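Local structure of cytochrome P450 (Picrophilus torridus, 2RFB) at residues M200-V203 against I204-P208; K172-M175 against D176-I179. The protein binds heme and probably acts as a cytochrome P450 monooxygenase, inserting one atom of molecular oxygen into an organic substrate. One frame throughout, in Å; residues are numbered along the deposited sequence.

Contact 1. Residues M200-V203 against I204-P208; sequences MIRV and IDENP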
ATOM      1  N   MET A 200      -9.884   9.396  -0.747  1.00 64.10           N
ATOM      2  CA  MET A 200      -9.823  10.870  -0.870  1.00 64.81           C
ATOM      3  C   MET A 200     -11.098  11.418  -1.516  1.00 65.07           C
ATOM      4  O   MET A 200     -11.531  12.561  -1.229  1.00 64.09           O
ATOM      5  CB  MET A 200      -8.635  11.352  -1.685  1.00 64.10           C
ATOM      6  CG  MET A 200      -7.281  10.807  -1.142  1.00 65.59           C
ATOM      7  SD  MET A 200      -5.933  11.723  -1.891  1.00 65.14           S
ATOM      8  CE  MET A 200      -5.896  11.049  -3.542  1.00 64.13           C
ATOM      9  N   ILE A 201     -11.722  10.599  -2.364  1.00 64.61           N
ATOM     10  CA  ILE A 201     -12.905  11.098  -3.065  1.00 64.51           C
ATOM     11  C   ILE A 201     -14.011  11.101  -2.007  1.00 64.38           C
ATOM     12  O   ILE A 201     -14.792  12.037  -1.917  1.00 64.20           O
ATOM     13  CB  ILE A 201     -13.240  10.252  -4.347  1.00 64.58           C
ATOM     14  CG1 ILE A 201     -12.195  10.515  -5.433  1.00 64.27           C
ATOM     15  CG2 ILE A 201     -14.659  10.523  -4.866  1.00 63.42           C
ATOM     16  CD1 ILE A 201     -12.145   9.457  -6.537  1.00 64.80           C
ATOM     17  N   ARG A 202     -14.032  10.082  -1.165  1.00 63.76           N
ATOM     18  CA  ARG A 202     -14.959  10.069  -0.057  1.00 64.44           C
ATOM     19  C   ARG A 202     -14.790  11.266   0.927  1.00 64.80           C
ATOM     20  O   ARG A 202     -15.758  11.832   1.440  1.00 65.43           O
ATOM     21  CB  ARG A 202     -14.808   8.739   0.659  1.00 64.51           C
ATOM     22  CG  ARG A 202     -15.698   8.579   1.808  1.00 64.65           C
ATOM     23  CD  ARG A 202     -15.549   7.209   2.378  1.00 66.31           C
ATOM     24  NE  ARG A 202     -16.383   7.090   3.582  1.00 69.62           N
ATOM     25  CZ  ARG A 202     -16.304   6.076   4.438  1.00 70.86           C
ATOM     26  NH1 ARG A 202     -15.460   5.068   4.234  1.00 70.43           N
ATOM     27  NH2 ARG A 202     -17.082   6.061   5.488  1.00 71.42           N
ATOM     28  N   VAL A 203     -13.569  11.674   1.221  1.00 64.95           N
ATOM     29  CA  VAL A 203     -13.453  12.836   2.110  1.00 63.39           C
ATOM     30  C   VAL A 203     -14.126  14.018   1.411  1.00 63.56           C
ATOM     31  O   VAL A 203     -14.935  14.737   2.032  1.00 64.05           O
ATOM     32  CB  VAL A 203     -11.983  13.184   2.473  1.00 63.36           C
ATOM     33  CG1 VAL A 203     -11.916  14.568   3.181  1.00 60.58           C
ATOM     34  CG2 VAL A 203     -11.351  12.070   3.280  1.00 60.09           C
ATOM     35  N   ILE A 204     -13.792  14.226   0.137  1.00 62.82           N
ATOM     36  CA  ILE A 204     -14.331  15.374  -0.595  1.00 63.98           C
ATOM     37  C   ILE A 204     -15.875  15.362  -0.590  1.00 64.82           C
ATOM     38  O   ILE A 204     -16.501  16.359  -0.223  1.00 65.09           O
ATOM     39  CB  ILE A 204     -13.852  15.450  -2.055  1.00 63.96           C
ATOM     40  CG1 ILE A 204     -12.312  15.535  -2.153  1.00 63.66           C
ATOM     41  CG2 ILE A 204     -14.518  16.639  -2.741  1.00 64.51           C
ATOM     42  CD1 ILE A 204     -11.729  16.751  -1.432  1.00 63.92           C
ATOM     43  N   ASP A 205     -16.468  14.237  -1.005  1.00 64.62           N
ATOM     44  CA  ASP A 205     -17.899  13.979  -0.887  1.00 65.13           C
ATOM     45  C   ASP A 205     -18.451  14.365   0.475  1.00 65.45           C
ATOM     46  O   ASP A 205     -19.525  14.929   0.558  1.00 65.23           O
ATOM     47  CB  ASP A 205     -18.174  12.473  -1.118  1.00 66.40           C
ATOM     48  CG  ASP A 205     -19.651  12.078  -0.885  1.00 67.25           C
ATOM     49  OD1 ASP A 205     -19.934  11.356   0.109  1.00 67.17           O
ATOM     50  OD2 ASP A 205     -20.501  12.505  -1.696  1.00 62.26           O
ATOM     51  N   GLU A 206     -17.733  14.048   1.550  1.00 66.38           N
ATOM     52  CA  GLU A 206     -18.269  14.267   2.908  1.00 66.94           C
ATOM     53  C   GLU A 206     -17.984  15.665   3.439  1.00 67.62           C
ATOM     54  O   GLU A 206     -18.638  16.141   4.350  1.00 68.11           O
ATOM     55  CB  GLU A 206     -17.803  13.176   3.887  1.00 65.86           C
ATOM     56  CG  GLU A 206     -18.376  11.793   3.578  1.00 65.57           C
ATOM     57  CD  GLU A 206     -17.651  10.651   4.313  1.00 67.95           C
ATOM     58  OE1 GLU A 206     -16.658  10.908   5.052  1.00 68.26           O
ATOM     59  OE2 GLU A 206     -18.095   9.482   4.190  1.00 69.40           O
ATOM     60  N   ASN A 207     -17.023  16.349   2.844  1.00 68.84           N
ATOM     61  CA  ASN A 207     -16.621  17.659   3.346  1.00 68.74           C
ATOM     62  C   ASN A 207     -16.474  18.593   2.172  1.00 69.04           C
ATOM     63  O   ASN A 207     -15.383  18.951   1.787  1.00 69.17           O
ATOM     64  CB  ASN A 207     -15.309  17.514   4.119  1.00 68.60           C
ATOM     65  CG  ASN A 207     -15.451  16.627   5.352  1.00 69.07           C
ATOM     66  OD1 ASN A 207     -15.936  17.071   6.372  1.00 73.37           O
ATOM     67  ND2 ASN A 207     -15.012  15.380   5.265  1.00 68.49           N
ATOM     68  N   PRO A 208     -17.584  18.957   1.544  1.00 70.13           N
ATOM     69  CA  PRO A 208     -17.428  19.716   0.300  1.00 70.85           C
ATOM     70  C   PRO A 208     -16.743  21.102   0.370  1.00 72.27           C
ATOM     71  O   PRO A 208     -16.350  21.638  -0.664  1.00 73.21           O
ATOM     72  CB  PRO A 208     -18.870  19.839  -0.231  1.00 70.71           C
ATOM     73  CG  PRO A 208     -19.749  19.591   0.952  1.00 70.72           C
ATOM     74  CD  PRO A 208     -18.994  18.674   1.873  1.00 69.98           C
TER
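Arg202 and Glu206, one helical turn apart, join their side chains on the flank of the last turn of helix 175-206. Glu206 starts at a CB lying 3.5 Å from Arg202 O. With CG anti to its own carbonyl carbon (chi1 -67°), the extended chain runs back along Arg202, CG passing Arg202 O at 3.4 Å. CD passes close to the same oxygen, and the carboxylate then divides its work: OE1 bonds to the hydroxyl of Tyr229, while OE2 takes Arg202 NE at 3.0 Å in a salt bridge with a nearly straight N-H...O bond (170°). The oxygen sits at the guanidinium edge, in its plane, but NE reaches it from above the carboxylate plane; the two flat groups stand 87° apart. Tyr229 closes the group by a cation-pi contact with Arg202, and these two links are likely to restrict the turning of both charged groups.

Along the backbone, Ile204 N and Asp205 N bond to Met200 O and Ile201 O, i to i+4. At the end, Val203 O gathers Asn207 ND2 at 3.3 Å and weak bonds from Glu206 N and, at 2.8 Å, Asn207 N. Asn207 turns its amide back to Val203 O, near the carbonyl plane but tilted from it, as the backbone leaves the helix. Asp205 OD2 turns elsewhere, to Ile321 N, and Met200, Val203 and Ile204 pack on Phe221 of helix 218-228. This is an i to i+4 salt bridge beside a side-chain-capped C-terminal end, here of the long helix that crosses the P450 fold.

Contact 2. Residues K172-M175 against D176-I179; sequences KLTM and DEKI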
ATOM      1  N   LYS A 172      24.275 -14.647  -4.155  1.00 78.86           N
ATOM      2  CA  LYS A 172      23.448 -14.187  -5.284  1.00 77.26           C
ATOM      3  C   LYS A 172      21.965 -14.362  -5.000  1.00 76.30           C
ATOM      4  O   LYS A 172      21.567 -15.285  -4.287  1.00 76.14           O
ATOM      5  CB  LYS A 172      23.749 -15.009  -6.535  1.00 77.65           C
ATOM      6  CG  LYS A 172      25.178 -14.957  -7.076  1.00 78.34           C
ATOM      7  CD  LYS A 172      25.186 -15.458  -8.521  1.00 80.40           C
ATOM      8  CE  LYS A 172      26.376 -14.928  -9.346  1.00 81.29           C
ATOM      9  NZ  LYS A 172      26.027 -14.823 -10.798  1.00 80.33           N
ATOM     10  N   LEU A 173      21.137 -13.490  -5.572  1.00 74.94           N
ATOM     11  CA  LEU A 173      19.693 -13.693  -5.508  1.00 73.64           C
ATOM     12  C   LEU A 173      19.229 -14.829  -6.413  1.00 72.66           C
ATOM     13  O   LEU A 173      19.599 -14.915  -7.591  1.00 72.31           O
ATOM     14  CB  LEU A 173      18.912 -12.413  -5.827  1.00 73.46           C
ATOM     15  CG  LEU A 173      18.177 -11.772  -4.649  1.00 73.50           C
ATOM     16  CD1 LEU A 173      19.112 -11.489  -3.500  1.00 72.90           C
ATOM     17  CD2 LEU A 173      17.499 -10.493  -5.084  1.00 73.94           C
ATOM     18  N   THR A 174      18.418 -15.695  -5.824  1.00 71.37           N
ATOM     19  CA  THR A 174      17.652 -16.713  -6.531  1.00 70.00           C
ATOM     20  C   THR A 174      16.645 -16.093  -7.542  1.00 69.24           C
ATOM     21  O   THR A 174      16.257 -14.927  -7.428  1.00 69.25           O
ATOM     22  CB  THR A 174      17.008 -17.646  -5.456  1.00 70.21           C
ATOM     23  OG1 THR A 174      17.759 -18.861  -5.373  1.00 68.47           O
ATOM     24  CG2 THR A 174      15.538 -17.944  -5.687  1.00 69.29           C
ATOM     25  N   MET A 175      16.249 -16.866  -8.540  1.00 68.28           N
ATOM     26  CA  MET A 175      15.293 -16.400  -9.525  1.00 67.67           C
ATOM     27  C   MET A 175      13.887 -16.402  -8.931  1.00 67.26           C
ATOM     28  O   MET A 175      13.063 -15.591  -9.320  1.00 67.71           O
ATOM     29  CB  MET A 175      15.399 -17.240 -10.809  1.00 67.90           C
ATOM     30  CG  MET A 175      14.510 -16.819 -11.993  1.00 68.57           C
ATOM     31  SD  MET A 175      14.320 -15.035 -12.322  1.00 72.13           S
ATOM     32  CE  MET A 175      15.789 -14.720 -13.300  1.00 66.83           C
ATOM     33  N   ASP A 176      13.622 -17.276  -7.962  1.00 66.52           N
ATOM     34  CA  ASP A 176      12.360 -17.247  -7.239  1.00 66.33           C
ATOM     35  C   ASP A 176      12.285 -16.022  -6.324  1.00 65.74           C
ATOM     36  O   ASP A 176      11.198 -15.525  -5.989  1.00 65.71           O
ATOM     37  CB  ASP A 176      12.121 -18.535  -6.428  1.00 66.54           C
ATOM     38  CG  ASP A 176      10.739 -18.542  -5.736  1.00 69.89           C
ATOM     39  OD1 ASP A 176       9.696 -18.436  -6.442  1.00 73.25           O
ATOM     40  OD2 ASP A 176      10.686 -18.623  -4.491  1.00 70.34           O
ATOM     41  N   GLU A 177      13.449 -15.539  -5.911  1.00 64.57           N
ATOM     42  CA  GLU A 177      13.506 -14.381  -5.053  1.00 63.27           C
ATOM     43  C   GLU A 177      13.315 -13.137  -5.874  1.00 63.20           C
ATOM     44  O   GLU A 177      12.644 -12.210  -5.440  1.00 63.13           O
ATOM     45  CB  GLU A 177      14.824 -14.322  -4.295  1.00 63.16           C
ATOM     46  CG  GLU A 177      14.862 -15.233  -3.092  1.00 62.44           C
ATOM     47  CD  GLU A 177      16.288 -15.620  -2.676  1.00 64.95           C
ATOM     48  OE1 GLU A 177      17.261 -15.398  -3.464  1.00 64.29           O
ATOM     49  OE2 GLU A 177      16.423 -16.157  -1.555  1.00 61.88           O
ATOM     50  N   LYS A 178      13.876 -13.125  -7.082  1.00 62.79           N
ATOM     51  CA  LYS A 178      13.691 -11.990  -7.946  1.00 62.37           C
ATOM     52  C   LYS A 178      12.208 -11.837  -8.315  1.00 62.67           C
ATOM     53  O   LYS A 178      11.681 -10.720  -8.272  1.00 63.33           O
ATOM     54  CB  LYS A 178      14.593 -12.085  -9.188  1.00 62.36           C
ATOM     55  CG  LYS A 178      16.098 -11.894  -8.951  1.00 61.79           C
ATOM     56  CD  LYS A 178      16.927 -12.534 -10.099  1.00 62.32           C
ATOM     57  CE  LYS A 178      18.406 -12.481  -9.799  1.00 63.84           C
ATOM     58  NZ  LYS A 178      19.206 -13.606 -10.413  1.00 65.06           N
ATOM     59  N   ILE A 179      11.525 -12.934  -8.673  1.00 62.81           N
ATOM     60  CA  ILE A 179      10.107 -12.830  -9.047  1.00 62.75           C
ATOM     61  C   ILE A 179       9.284 -12.367  -7.855  1.00 63.33           C
ATOM     62  O   ILE A 179       8.477 -11.412  -7.965  1.00 62.86           O
ATOM     63  CB  ILE A 179       9.504 -14.143  -9.534  1.00 63.04           C
ATOM     64  CG1 ILE A 179      10.404 -14.846 -10.568  1.00 63.97           C
ATOM     65  CG2 ILE A 179       8.051 -13.929 -10.037  1.00 62.00           C
ATOM     66  CD1 ILE A 179      10.449 -14.229 -11.934  1.00 64.57           C
TER
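Thr174 O opens helix 175-206 by accepting Lys178 N at 3.0 Å and, weakly, Glu177 N, and Met175 O continues the pattern with Ile179 N. Thr174 holds the N-cap position, and Glu177 sends its side chain back to it: OE1 takes Thr174 N at 2.6 Å, nearly along its C-O axis, and lies close to Thr174 CB. This N3-to-N-cap bond is one half of a capping box; the threonine side chain does not complete the other. Glu177 OE2 is held by a salt bridge to Arg171.

Lys178 stretches out past the Thr174 carbonyl until NZ bonds to Leu173 O at 3.1 Å, arriving from above the carbonyl plane. Met175, with CG anti to the backbone N (chi1 -176°) and then bent twice, sets CE 4.0 Å from Lys178 CD and SD 4.0 Å from Ile179 CD1. With an alanine in place of Lys178, Leu173 O would probably lose its side-chain donor and the Met175 methyl its aliphatic neighbour. Met175, Lys178 and Ile179 face helix 136-153 through Phe152, Leu149 and Leu148, while Leu173 and Glu177 lean on Ile61 and Phe58 of helix 52-66.

Going from the N terminus, the chain leaves helix 159-164 through a loop and meets contact 2 first, at the start of helix 175-206; contact 1 follows at the far end of the same helix. The two come in series, neither nested nor crossing. The segments of each adjoin, and the contacts span three to five residues, so no long loop is closed. Their centres are 43 Å apart, on opposite sides of the chain's centre, and their nearest atoms about 27 Å. Contact 2 ties the helix start to helices 136-153 and 52-66; contact 1 ties its end to helices 218-228 and 298-315, the helix between them spanning the molecule.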